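Local coordinates for protein 6-phosphogluconate dehydratase (Shewanella oneidensis, PDB 2GP4) that probably catalyses the dehydration of 6-phosphogluconate to 2-dehydro-3-deoxy-6-phosphogluconate, and is captured here without its iron-sulfur cluster, at residues A[492-497]-A[505-510]. Numbering follows the deposited sequence.
Sequences VVVKGQ and PELHKL
V494, at the end of strand 490-494, and L510, just before helix 511-519, have CA atoms 9.2 Å apart, while the CA atoms of Q497 and P505 stand closer, at 7.1 Å; no direct hydrogen bond joins the two backbones. This is a strand-to-loop packing contact in the C-terminal, mainly beta-sheet domain: the chain leaves the mixed sheet, passes through helix 499-502 and returns as a loop whose side chains pack against the strand's exit. V494 and L510 meet tip to tip, CG2 of the valine lying 3.9 Å from CD2 of the leucine. A beta-branched residue suits the strand here: CG1, anti to the backbone N (chi1 -171°), is directed to the neighbourhood of L507, while CG2 serves L510. The turn at G496, whose positive phi favours glycine, brings Q497 round to face the loop. Beside the valine-leucine pair, L507 lies obliquely across Q497, its CD1 3.8 Å from CG of the glutamine, so that the long side chain offers methylenes to an apolar neighbour while its amide is used for polar bonds. The Q497 chain bends at chi2 (-54°), which folds the amide back on its own segment, and NE2 donates to the carbonyl oxygen of K495 at 3.0 Å, nearly in the amide plane. OE1 accepts from ND2 of N502 in the intervening helix, so both ends of this buried amide have a partner, which favours one orientation of the amide. A leucine in place of this glutamine would probably leave the K495 carbonyl and the N502 amide each without this partner, and the end of the strand without the bond that ties its turn together. On the loop side, OE1 of Q497 also lies 3.4 Å from CD2 of L507.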
loop_
_atom_site.group_PDB
_atom_site.type_symbol
_atom_site.label_atom_id
_atom_site.label_comp_id
_atom_site.label_asym_id
_atom_site.label_seq_id
_atom_site.Cartn_x
_atom_site.Cartn_y
_atom_site.Cartn_z
ATOM N N VAL A 492 -7.041 -11.765 -21.824
ATOM C CA VAL A 492 -7.602 -12.712 -20.854
ATOM C C VAL A 492 -8.371 -11.960 -19.753
ATOM O O VAL A 492 -7.786 -11.207 -18.961
ATOM C CB VAL A 492 -6.509 -13.614 -20.236
ATOM C CG1 VAL A 492 -7.104 -14.560 -19.191
ATOM C CG2 VAL A 492 -5.787 -14.407 -21.321
ATOM N N VAL A 493 -9.687 -12.162 -19.733
ATOM C CA VAL A 493 -10.576 -11.516 -18.776
ATOM C C VAL A 493 -10.891 -12.485 -17.649
ATOM O O VAL A 493 -11.437 -13.568 -17.878
ATOM C CB VAL A 493 -11.904 -11.069 -19.448
ATOM C CG1 VAL A 493 -12.912 -10.552 -18.407
ATOM C CG2 VAL A 493 -11.639 -10.025 -20.539
ATOM N N VAL A 494 -10.540 -12.086 -16.430
ATOM C CA VAL A 494 -10.803 -12.881 -15.244
ATOM C C VAL A 494 -11.788 -12.128 -14.353
ATOM O O VAL A 494 -11.446 -11.116 -13.739
ATOM C CB VAL A 494 -9.508 -13.187 -14.465
ATOM C CG1 VAL A 494 -9.784 -14.189 -13.354
ATOM C CG2 VAL A 494 -8.411 -13.709 -15.406
ATOM N N LYS A 495 -13.019 -12.618 -14.292
ATOM C CA LYS A 495 -14.054 -11.929 -13.546
ATOM C C LYS A 495 -14.428 -12.683 -12.269
ATOM O O LYS A 495 -13.943 -13.799 -12.033
ATOM C CB LYS A 495 -15.273 -11.668 -14.439
ATOM C CG LYS A 495 -15.874 -12.913 -15.070
ATOM C CD LYS A 495 -17.160 -12.579 -15.783
ATOM C CE LYS A 495 -17.843 -13.837 -16.285
ATOM N NZ LYS A 495 -19.034 -13.485 -17.105
ATOM N N GLY A 496 -15.266 -12.050 -11.448
ATOM C CA GLY A 496 -15.683 -12.601 -10.156
ATOM C C GLY A 496 -14.548 -12.651 -9.152
ATOM O O GLY A 496 -14.489 -13.551 -8.311
ATOM N N GLN A 497 -13.644 -11.679 -9.241
ATOM C CA GLN A 497 -12.441 -11.673 -8.415
ATOM C C GLN A 497 -12.339 -10.412 -7.558
ATOM O O GLN A 497 -11.325 -10.180 -6.903
ATOM C CB GLN A 497 -11.178 -11.837 -9.284
ATOM C CG GLN A 497 -11.138 -13.084 -10.179
ATOM C CD GLN A 497 -11.370 -14.393 -9.431
ATOM O OE1 GLN A 497 -10.763 -14.654 -8.386
ATOM N NE2 GLN A 497 -12.251 -15.231 -9.977
ATOM N N PRO A 505 -8.958 -12.206 -3.613
ATOM C CA PRO A 505 -7.671 -12.842 -3.342
ATOM C C PRO A 505 -6.616 -12.453 -4.383
ATOM O O PRO A 505 -6.953 -12.219 -5.543
ATOM C CB PRO A 505 -7.994 -14.335 -3.456
ATOM C CG PRO A 505 -9.131 -14.399 -4.420
ATOM C CD PRO A 505 -9.939 -13.161 -4.165
ATOM N N GLU A 506 -5.358 -12.372 -3.963
ATOM C CA GLU A 506 -4.233 -12.175 -4.880
ATOM C C GLU A 506 -4.165 -13.362 -5.817
ATOM O O GLU A 506 -4.147 -14.509 -5.374
ATOM C CB GLU A 506 -2.912 -12.058 -4.113
ATOM C CG GLU A 506 -2.724 -10.733 -3.374
ATOM C CD GLU A 506 -1.417 -10.671 -2.616
ATOM O OE1 GLU A 506 -0.609 -11.621 -2.741
ATOM O OE2 GLU A 506 -1.199 -9.677 -1.890
ATOM N N LEU A 507 -4.159 -13.085 -7.113
ATOM C CA LEU A 507 -4.182 -14.147 -8.104
ATOM C C LEU A 507 -2.778 -14.374 -8.651
ATOM O O LEU A 507 -2.278 -13.579 -9.427
ATOM C CB LEU A 507 -5.179 -13.819 -9.220
ATOM C CG LEU A 507 -6.616 -13.484 -8.798
ATOM C CD1 LEU A 507 -7.332 -12.756 -9.920
ATOM C CD2 LEU A 507 -7.391 -14.729 -8.358
ATOM N N HIS A 508 -2.148 -15.465 -8.225
ATOM C CA HIS A 508 -0.746 -15.724 -8.543
ATOM C C HIS A 508 -0.549 -16.599 -9.777
ATOM O O HIS A 508 0.565 -16.711 -10.274
ATOM C CB HIS A 508 -0.027 -16.339 -7.336
ATOM C CG HIS A 508 -0.038 -15.465 -6.121
ATOM N ND1 HIS A 508 0.727 -14.323 -6.018
ATOM C CD2 HIS A 508 -0.732 -15.560 -4.960
ATOM C CE1 HIS A 508 0.510 -13.756 -4.844
ATOM N NE2 HIS A 508 -0.370 -14.486 -4.182
ATOM N N LYS A 509 -1.626 -17.202 -10.271
ATOM C CA LYS A 509 -1.538 -18.160 -11.377
ATOM C C LYS A 509 -1.697 -17.538 -12.773
ATOM O O LYS A 509 -1.724 -18.257 -13.773
ATOM C CB LYS A 509 -2.560 -19.289 -11.179
ATOM C CG LYS A 509 -2.221 -20.236 -10.028
ATOM C CD LYS A 509 -3.395 -21.130 -9.647
ATOM C CE LYS A 509 -3.514 -22.334 -10.564
ATOM N NZ LYS A 509 -4.370 -23.390 -9.946
ATOM N N LEU A 510 -1.780 -16.210 -12.832
ATOM C CA LEU A 510 -2.114 -15.498 -14.071
ATOM C C LEU A 510 -0.910 -15.021 -14.878
ATOM O O LEU A 510 -0.806 -15.304 -16.078
ATOM C CB LEU A 510 -3.038 -14.313 -13.764
ATOM C CG LEU A 510 -4.546 -14.454 -13.997
ATOM C CD1 LEU A 510 -5.041 -15.894 -13.893
ATOM C CD2 LEU A 510 -5.331 -13.538 -13.059
HETATM O O HOH W 1 -8.611 -10.881 -6.687
#